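Local atomic coordinates of SxtG (PDB entry 6U1R), a protein that acts in saxitoxin biosynthesis as an amidinotransferase, probably passing an amidino group from a donor to an amine acceptor by way of a cysteine-bound intermediate. Residues S44-A48 with I86-H90; M49-L53 with Q70-F74. All blocks are in the same frame, centred on the assembly; numbering follows the deposited sequence.

Interaction 1. Residues S44-A48 with I86-H90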
loop_
_atom_site.group_PDB
_atom_site.type_symbol
_atom_site.label_atom_id
_atom_site.label_comp_id
_atom_site.label_asym_id
_atom_site.label_seq_id
_atom_site.Cartn_x
_atom_site.Cartn_y
_atom_site.Cartn_z
ATOM N N SER A 44 -15.729 -14.777 5.905
ATOM C CA SER A 44 -16.928 -15.258 5.230
ATOM C C SER A 44 -16.522 -16.229 4.135
ATOM O O SER A 44 -15.518 -16.006 3.449
ATOM C CB SER A 44 -17.731 -14.093 4.624
ATOM O OG SER A 44 -18.659 -14.552 3.653
ATOM N N VAL A 45 -17.291 -17.309 3.971
ATOM C CA VAL A 45 -17.035 -18.273 2.907
ATOM C C VAL A 45 -17.940 -18.076 1.704
ATOM O O VAL A 45 -17.780 -18.781 0.703
ATOM C CB VAL A 45 -17.166 -19.725 3.406
ATOM C CG1 VAL A 45 -16.038 -20.059 4.329
ATOM C CG2 VAL A 45 -18.512 -19.943 4.113
ATOM N N GLU A 46 -18.896 -17.160 1.761
ATOM C CA GLU A 46 -19.814 -16.966 0.644
ATOM C C GLU A 46 -19.071 -16.446 -0.583
ATOM O O GLU A 46 -18.185 -15.589 -0.465
ATOM C CB GLU A 46 -20.912 -15.996 1.047
ATOM C CG GLU A 46 -21.742 -16.485 2.243
ATOM C CD GLU A 46 -23.072 -15.777 2.347
ATOM O OE1 GLU A 46 -23.209 -14.897 3.220
ATOM O OE2 GLU A 46 -23.972 -16.107 1.546
ATOM N N GLY A 47 -19.424 -16.968 -1.757
ATOM C CA GLY A 47 -18.829 -16.556 -3.022
ATOM C C GLY A 47 -17.406 -17.011 -3.230
ATOM O O GLY A 47 -16.749 -16.536 -4.166
ATOM N N ALA A 48 -16.921 -17.912 -2.378
ATOM C CA ALA A 48 -15.525 -18.328 -2.369
ATOM C C ALA A 48 -15.151 -19.089 -3.643
ATOM O O ALA A 48 -15.934 -19.888 -4.160
ATOM C CB ALA A 48 -15.255 -19.194 -1.137
ATOM N N ILE A 86 -19.488 -24.584 0.813
ATOM C CA ILE A 86 -19.733 -23.270 1.395
ATOM C C ILE A 86 -20.853 -23.347 2.435
ATOM O O ILE A 86 -20.758 -22.753 3.520
ATOM C CB ILE A 86 -20.041 -22.264 0.274
ATOM C CG1 ILE A 86 -18.764 -22.032 -0.543
ATOM C CG2 ILE A 86 -20.584 -20.956 0.845
ATOM C CD1 ILE A 86 -18.952 -21.228 -1.827
ATOM N N ALA A 87 -21.916 -24.094 2.131
ATOM C CA ALA A 87 -23.067 -24.149 3.030
ATOM C C ALA A 87 -22.700 -24.783 4.370
ATOM O O ALA A 87 -23.052 -24.256 5.435
ATOM C CB ALA A 87 -24.213 -24.900 2.362
ATOM N N VAL A 88 -21.973 -25.907 4.347
ATOM C CA VAL A 88 -21.611 -26.563 5.605
ATOM C C VAL A 88 -20.649 -25.692 6.403
ATOM O O VAL A 88 -20.746 -25.607 7.635
ATOM C CB VAL A 88 -21.028 -27.975 5.359
ATOM C CG1 VAL A 88 -22.049 -28.870 4.697
ATOM C CG2 VAL A 88 -19.771 -27.932 4.527
ATOM N N ALA A 89 -19.706 -25.031 5.726
ATOM C CA ALA A 89 -18.781 -24.160 6.433
ATOM C C ALA A 89 -19.499 -22.953 7.017
ATOM O O ALA A 89 -19.140 -22.479 8.098
ATOM C CB ALA A 89 -17.647 -23.695 5.511
ATOM N N HIS A 90 -20.512 -22.432 6.316
ATOM C CA HIS A 90 -21.240 -21.291 6.853
ATOM C C HIS A 90 -21.951 -21.680 8.142
ATOM O O HIS A 90 -22.010 -20.881 9.082
ATOM C CB HIS A 90 -22.224 -20.759 5.797
ATOM C CG HIS A 90 -22.743 -19.385 6.081
ATOM N ND1 HIS A 90 -21.984 -18.410 6.692
ATOM C CD2 HIS A 90 -23.950 -18.821 5.838
ATOM C CE1 HIS A 90 -22.697 -17.304 6.808
ATOM N NE2 HIS A 90 -23.898 -17.528 6.301
#
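With CG1 of Val45 opposite the carbonyl carbon (chi1 -70°), CG2 falls between the backbone N and that carbon, and both methyls face helix 83-102. Val45 CG2 comes down on the turn between Ile86 and His90, 3.6 Å from Ile86 O, and both methyls pack on Ala89 CB. Ile86 answers with a chain that runs alongside the carbonyl of Val45: Ile86 CG2, set opposite the backbone N, lies 3.6 Å from Val45 O, while CD1 reaches on to the backbone N of Ala48. The loop offers these groups through a type II beta turn from Val45 to Ala48, with Gly47 at its positive phi, closed by a weak bond from Ala48 N to Val45 O and entered through an ST turn, in which Ser44 OG accepts from Glu46 N at 3.2 Å. In the amidinotransferase fold the loop leads out of strand 37-42; the Val45 side chain is about 11 Å from that of Cys368, the predicted amidino-cysteine residue. Beyond the segments Ala48 bonds through its backbone to Tyr81. Farther out, Glu46 crosses obliquely to the His90 ring, OE1 4.1 Å from His90 NE2, but this is one of two conformers and the approach is doubtful.

Interaction 2. Residues M49-L53 with Q70-F74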
loop_
_atom_site.group_PDB
_atom_site.type_symbol
_atom_site.label_atom_id
_atom_site.label_comp_id
_atom_site.label_asym_id
_atom_site.label_seq_id
_atom_site.Cartn_x
_atom_site.Cartn_y
_atom_site.Cartn_z
ATOM N N MET A 49 -13.944 -18.812 -4.145
ATOM C CA MET A 49 -13.355 -19.437 -5.324
ATOM C C MET A 49 -12.150 -20.265 -4.904
ATOM O O MET A 49 -11.396 -19.860 -4.019
ATOM C CB MET A 49 -12.902 -18.382 -6.344
ATOM C CG MET A 49 -13.985 -17.369 -6.721
ATOM S SD MET A 49 -15.349 -18.109 -7.635
ATOM C CE MET A 49 -14.523 -18.589 -9.136
ATOM N N LEU A 50 -11.960 -21.418 -5.542
ATOM C CA LEU A 50 -10.851 -22.285 -5.173
ATOM C C LEU A 50 -9.507 -21.567 -5.341
ATOM O O LEU A 50 -9.354 -20.696 -6.209
ATOM C CB LEU A 50 -10.862 -23.552 -6.031
ATOM C CG LEU A 50 -12.004 -24.550 -5.852
ATOM C CD1 LEU A 50 -11.830 -25.709 -6.853
ATOM C CD2 LEU A 50 -12.045 -25.065 -4.408
ATOM N N PRO A 51 -8.507 -21.934 -4.530
ATOM C CA PRO A 51 -7.147 -21.440 -4.752
ATOM C C PRO A 51 -6.665 -21.806 -6.145
ATOM O O PRO A 51 -7.034 -22.848 -6.692
ATOM C CB PRO A 51 -6.320 -22.174 -3.684
ATOM C CG PRO A 51 -7.279 -22.703 -2.721
ATOM C CD PRO A 51 -8.559 -22.939 -3.460
ATOM N N ALA A 52 -5.797 -20.962 -6.692
ATOM C CA ALA A 52 -5.143 -21.234 -7.963
ATOM C C ALA A 52 -3.865 -22.028 -7.741
ATOM O O ALA A 52 -3.099 -21.757 -6.803
ATOM C CB ALA A 52 -4.813 -19.932 -8.688
ATOM N N LEU A 53 -3.631 -22.992 -8.629
ATOM C CA LEU A 53 -2.496 -23.893 -8.494
ATOM C C LEU A 53 -1.170 -23.175 -8.700
ATOM O O LEU A 53 -0.163 -23.522 -8.056
ATOM C CB LEU A 53 -2.646 -25.040 -9.506
ATOM C CG LEU A 53 -1.725 -26.242 -9.425
ATOM C CD1 LEU A 53 -1.929 -26.989 -8.095
ATOM C CD2 LEU A 53 -2.007 -27.170 -10.619
ATOM N N GLN A 70 -3.776 -31.202 -8.251
ATOM C CA GLN A 70 -3.695 -30.533 -9.534
ATOM C C GLN A 70 -4.899 -30.845 -10.407
ATOM O O GLN A 70 -5.168 -30.093 -11.343
ATOM C CB GLN A 70 -2.383 -30.879 -10.243
ATOM C CG GLN A 70 -2.269 -32.262 -10.812
ATOM C CD GLN A 70 -0.942 -32.451 -11.539
ATOM O OE1 GLN A 70 -0.094 -31.553 -11.550
ATOM N NE2 GLN A 70 -0.757 -33.617 -12.147
ATOM N N LYS A 71 -5.668 -31.885 -10.087
ATOM C CA LYS A 71 -6.936 -32.106 -10.775
ATOM C C LYS A 71 -8.021 -31.161 -10.282
ATOM O O LYS A 71 -8.882 -30.748 -11.069
ATOM C CB LYS A 71 -7.399 -33.550 -10.587
ATOM C CG LYS A 71 -6.516 -34.590 -11.252
ATOM C CD LYS A 71 -6.990 -36.002 -10.884
ATOM C CE LYS A 71 -6.209 -37.071 -11.617
ATOM N NZ LYS A 71 -6.317 -36.911 -13.095
ATOM N N VAL A 72 -7.965 -30.790 -8.999
ATOM C CA VAL A 72 -9.013 -30.005 -8.351
ATOM C C VAL A 72 -8.836 -28.522 -8.632
ATOM O O VAL A 72 -9.801 -27.815 -8.949
ATOM C CB VAL A 72 -8.987 -30.280 -6.828
ATOM C CG1 VAL A 72 -9.727 -29.188 -6.048
ATOM C CG2 VAL A 72 -9.556 -31.641 -6.525
ATOM N N LEU A 73 -7.613 -28.029 -8.471
ATOM C CA LEU A 73 -7.287 -26.620 -8.571
ATOM C C LEU A 73 -6.812 -26.303 -9.974
ATOM O O LEU A 73 -6.035 -27.061 -10.561
ATOM C CB LEU A 73 -6.178 -26.256 -7.585
ATOM C CG LEU A 73 -6.395 -26.666 -6.131
ATOM C CD1 LEU A 73 -5.180 -26.282 -5.289
ATOM C CD2 LEU A 73 -7.646 -26.012 -5.596
ATOM N N PHE A 74 -7.253 -25.168 -10.498
ATOM C CA PHE A 74 -6.892 -24.769 -11.847
ATOM C C PHE A 74 -5.810 -23.687 -11.821
ATOM O O PHE A 74 -5.500 -23.085 -10.781
ATOM C CB PHE A 74 -8.146 -24.323 -12.607
ATOM C CG PHE A 74 -8.980 -25.478 -13.122
ATOM C CD1 PHE A 74 -9.541 -26.405 -12.256
ATOM C CD2 PHE A 74 -9.207 -25.627 -14.477
ATOM C CE1 PHE A 74 -10.309 -27.468 -12.735
ATOM C CE2 PHE A 74 -9.963 -26.680 -14.962
ATOM C CZ PHE A 74 -10.523 -27.597 -14.092
HETATM O O HOH W 1 -8.498 -23.032 -8.993
#
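Leu73, just past the end of helix 63-72, pushes its side chain against the ring and carbonyl of Pro51, and Leu73 CD2 touches both Pro51 CD at 3.9 Å and Pro51 O at 3.4 Å. Leu50 closes in on the same methyl with its CB. Its CD1 goes further, meeting Val72 CG1 at 4.1 Å in a crossing near a right angle and resting close to Val72 O. On the other flank Leu53 has CG opposite its backbone N (chi1 -170°), which carries CD2 over the last helical turn to 3.7 Å from Gln70 CB, while the CB atoms of Leu53 and Leu73 pack together. Around this apolar centre runs a polar edge made of backbone. Leu53 N donates to Phe74 O at 2.9 Å; the bond is nearly straight at the hydrogen (172°), but the donor stands above the carbonyl plane, 35° out of it. The same oxygen receives a CA-H...O contact from Ala52. A water bridges the two segments a second time, accepting from Phe74 N and lying 2.7 Å from Pro51 O, to which it can donate. Outside the segments Asn57 ND2 bonds to Ala52 O, and the Pro51 side chain is about 10 Å from that of His264, a predicted active-site residue. Because the polar link uses main-chain atoms and a water, it ties the loop's path to the exit of helix 63-72 without calling on polar side chains.

How the interactions relate
Interactions 1 and 2 use consecutive halves of one loop, 44-48 and 49-53, which follows strand 37-42 and leads into helix 53-57; their centres lie about 17 Å apart. The first half meets the body of helix 83-102, the second the end of the preceding helix 63-72, so that interaction 2 is nested inside the chain loop closed by interaction 1. Both are partly buried: Val45, Ala48 and Ala89 are buried, as are Leu50, Pro51, Ala52 and Leu73, while Gly47, Gln70 and Phe74 are exposed. Interaction 1 has no hydrogen bond across; where the helix has ended, interaction 2 gains a direct backbone bond and a water bridge. Tyr81 touches both Ala48 and Leu50.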